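Local coordinates for intergenic-region protein (Escherichia coli CFT073, PDB 2WJ9) that probably counters host restriction enzymes, as an antirestriction protein of the ArdB type, at residues Leu98-Phe104 with Arg162-Tyr166. Sequence-based numbering, arbitrary orientation.
Sequences LNNGGAF and RLRDY
Arg-162, Asn-100 and Leu-98 bury the most surface where the hairpin joining strands 93-98 and 103-107 meets helix 154-168. It is a 3:5 hairpin, type I turn with G1 bulge: Gly-101 N to Leu-98 O (3.2 Å) closes the turn, Gly-101 takes phi/psi 96/-3, and Leu-98 N to Gly-102 O (2.9 Å) pairs the strand ends. Gly-102 and Arg-162 come nearest, CA to CA 5.2 Å. Asn-100 (chi1 p) accepts at OD1 from Gly-102 N (3.1 Å), an Asx turn; its ND2 donates to Arg-162 O (3.1 Å, 164°) and, through a water, reaches Asp-165 OD2, itself salt-bridged to Arg-164 of the second subunit. Arg-162, extended (m, t, t), lays one guanidinium face against Asn-100 O and Gly-101 CA; its NH1 bonds Ser-35 O. An ideal CB on Gly-101 would lie 2.7 Å from Arg-162 NH1 and press on Asn-100 O. Leu-98 CD2 sits 3.6 Å from the Tyr-166 ring centroid (CH-pi); Phe-104 CD2 meets Leu-163 CD1 at 3.7 Å. One direct hydrogen bond thus ties turn to helix backbone, beside water bridges and apolar packing.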
loop_
_atom_site.group_PDB
_atom_site.type_symbol
_atom_site.label_atom_id
_atom_site.label_comp_id
_atom_site.label_asym_id
_atom_site.label_seq_id
_atom_site.Cartn_x
_atom_site.Cartn_y
_atom_site.Cartn_z
ATOM N N LEU B 98 -10.038 9.309 -0.569
ATOM C CA LEU B 98 -9.555 8.708 -1.821
ATOM C C LEU B 98 -10.436 7.490 -2.149
ATOM O O LEU B 98 -10.937 6.834 -1.242
ATOM C CB LEU B 98 -8.071 8.297 -1.694
ATOM C CG LEU B 98 -6.992 9.409 -1.681
ATOM C CD1 LEU B 98 -5.691 8.890 -1.096
ATOM C CD2 LEU B 98 -6.761 9.999 -3.072
ATOM N N ASN B 99 -10.603 7.188 -3.433
ATOM C CA ASN B 99 -11.454 6.052 -3.867
ATOM C C ASN B 99 -10.803 4.660 -3.730
ATOM O O ASN B 99 -11.383 3.647 -4.181
ATOM C CB ASN B 99 -11.970 6.273 -5.295
ATOM C CG ASN B 99 -10.852 6.410 -6.320
ATOM O OD1 ASN B 99 -9.719 6.734 -5.977
ATOM N ND2 ASN B 99 -11.174 6.178 -7.587
ATOM N N ASN B 100 -9.600 4.615 -3.153
ATOM C CA ASN B 100 -8.976 3.355 -2.732
ATOM C C ASN B 100 -9.071 3.116 -1.214
ATOM O O ASN B 100 -8.479 2.172 -0.698
ATOM C CB ASN B 100 -7.520 3.282 -3.195
ATOM C CG ASN B 100 -6.634 4.351 -2.554
ATOM O OD1 ASN B 100 -7.114 5.232 -1.827
ATOM N ND2 ASN B 100 -5.332 4.266 -2.822
ATOM N N GLY B 101 -9.821 3.972 -0.522
ATOM C CA GLY B 101 -9.980 3.920 0.936
ATOM C C GLY B 101 -9.057 4.841 1.724
ATOM O O GLY B 101 -9.158 4.931 2.944
ATOM N N GLY B 102 -8.169 5.537 1.028
ATOM C CA GLY B 102 -7.249 6.468 1.680
ATOM C C GLY B 102 -7.914 7.762 2.094
ATOM O O GLY B 102 -9.082 8.012 1.790
ATOM N N ALA B 103 -7.168 8.597 2.804
ATOM C CA ALA B 103 -7.679 9.892 3.250
ATOM C C ALA B 103 -6.494 10.775 3.646
ATOM O O ALA B 103 -5.443 10.266 4.066
ATOM C CB ALA B 103 -8.655 9.716 4.429
ATOM N N PHE B 104 -6.661 12.085 3.501
ATOM C CA PHE B 104 -5.585 13.035 3.822
ATOM C C PHE B 104 -6.106 14.464 4.036
ATOM O O PHE B 104 -7.303 14.735 3.945
ATOM C CB PHE B 104 -4.486 12.988 2.747
ATOM C CG PHE B 104 -4.910 13.505 1.399
ATOM C CD1 PHE B 104 -4.586 14.789 1.001
ATOM C CD2 PHE B 104 -5.620 12.697 0.517
ATOM C CE1 PHE B 104 -4.957 15.272 -0.249
ATOM C CE2 PHE B 104 -5.998 13.175 -0.739
ATOM C CZ PHE B 104 -5.666 14.456 -1.122
ATOM N N ARG B 162 -1.876 3.680 0.656
ATOM C CA ARG B 162 -2.977 4.220 -0.153
ATOM C C ARG B 162 -2.705 5.653 -0.635
ATOM O O ARG B 162 -2.920 5.976 -1.805
ATOM C CB ARG B 162 -4.302 4.106 0.602
ATOM C CG ARG B 162 -4.813 2.665 0.615
ATOM C CD ARG B 162 -6.009 2.460 1.509
ATOM N NE ARG B 162 -6.555 1.115 1.332
ATOM C CZ ARG B 162 -7.516 0.579 2.075
ATOM N NH1 ARG B 162 -8.053 1.258 3.082
ATOM N NH2 ARG B 162 -7.936 -0.650 1.799
ATOM N N LEU B 163 -2.213 6.497 0.260
ATOM C CA LEU B 163 -1.799 7.860 -0.120
ATOM C C LEU B 163 -0.554 7.867 -1.019
ATOM O O LEU B 163 -0.458 8.684 -1.948
ATOM C CB LEU B 163 -1.577 8.728 1.123
ATOM C CG LEU B 163 -1.255 10.213 0.887
ATOM C CD1 LEU B 163 -2.396 10.923 0.152
ATOM C CD2 LEU B 163 -0.931 10.899 2.226
ATOM N N ARG B 164 0.402 6.977 -0.742
ATOM C CA ARG B 164 1.582 6.816 -1.590
ATOM C C ARG B 164 1.188 6.542 -3.044
ATOM O O ARG B 164 1.769 7.109 -3.955
ATOM C CB ARG B 164 2.510 5.711 -1.045
ATOM C CG ARG B 164 3.745 5.366 -1.896
ATOM C CD ARG B 164 4.573 4.302 -1.151
ATOM N NE ARG B 164 5.698 3.722 -1.888
ATOM C CZ ARG B 164 5.727 2.518 -2.462
ATOM N NH1 ARG B 164 4.667 1.715 -2.449
ATOM N NH2 ARG B 164 6.836 2.111 -3.065
ATOM N N ASP B 165 0.184 5.685 -3.263
ATOM C CA ASP B 165 -0.290 5.414 -4.634
ATOM C C ASP B 165 -0.842 6.666 -5.330
ATOM O O ASP B 165 -0.574 6.889 -6.507
ATOM C CB ASP B 165 -1.369 4.322 -4.649
ATOM C CG ASP B 165 -0.802 2.916 -4.621
ATOM O OD1 ASP B 165 0.439 2.735 -4.551
ATOM O OD2 ASP B 165 -1.622 1.969 -4.690
ATOM N N TYR B 166 -1.609 7.470 -4.600
ATOM C CA TYR B 166 -2.095 8.757 -5.112
ATOM C C TYR B 166 -0.929 9.691 -5.483
ATOM O O TYR B 166 -0.969 10.359 -6.534
ATOM C CB TYR B 166 -3.019 9.419 -4.086
ATOM C CG TYR B 166 -3.675 10.698 -4.559
ATOM C CD1 TYR B 166 -4.569 10.697 -5.624
ATOM C CD2 TYR B 166 -3.426 11.910 -3.923
ATOM C CE1 TYR B 166 -5.180 11.864 -6.050
ATOM C CE2 TYR B 166 -4.028 13.078 -4.347
ATOM C CZ TYR B 166 -4.909 13.053 -5.410
ATOM O OH TYR B 166 -5.520 14.215 -5.842
HETATM O O HOH W 1 -4.242 1.945 -4.048
HETATM O O HOH W 2 -6.705 3.311 4.632
#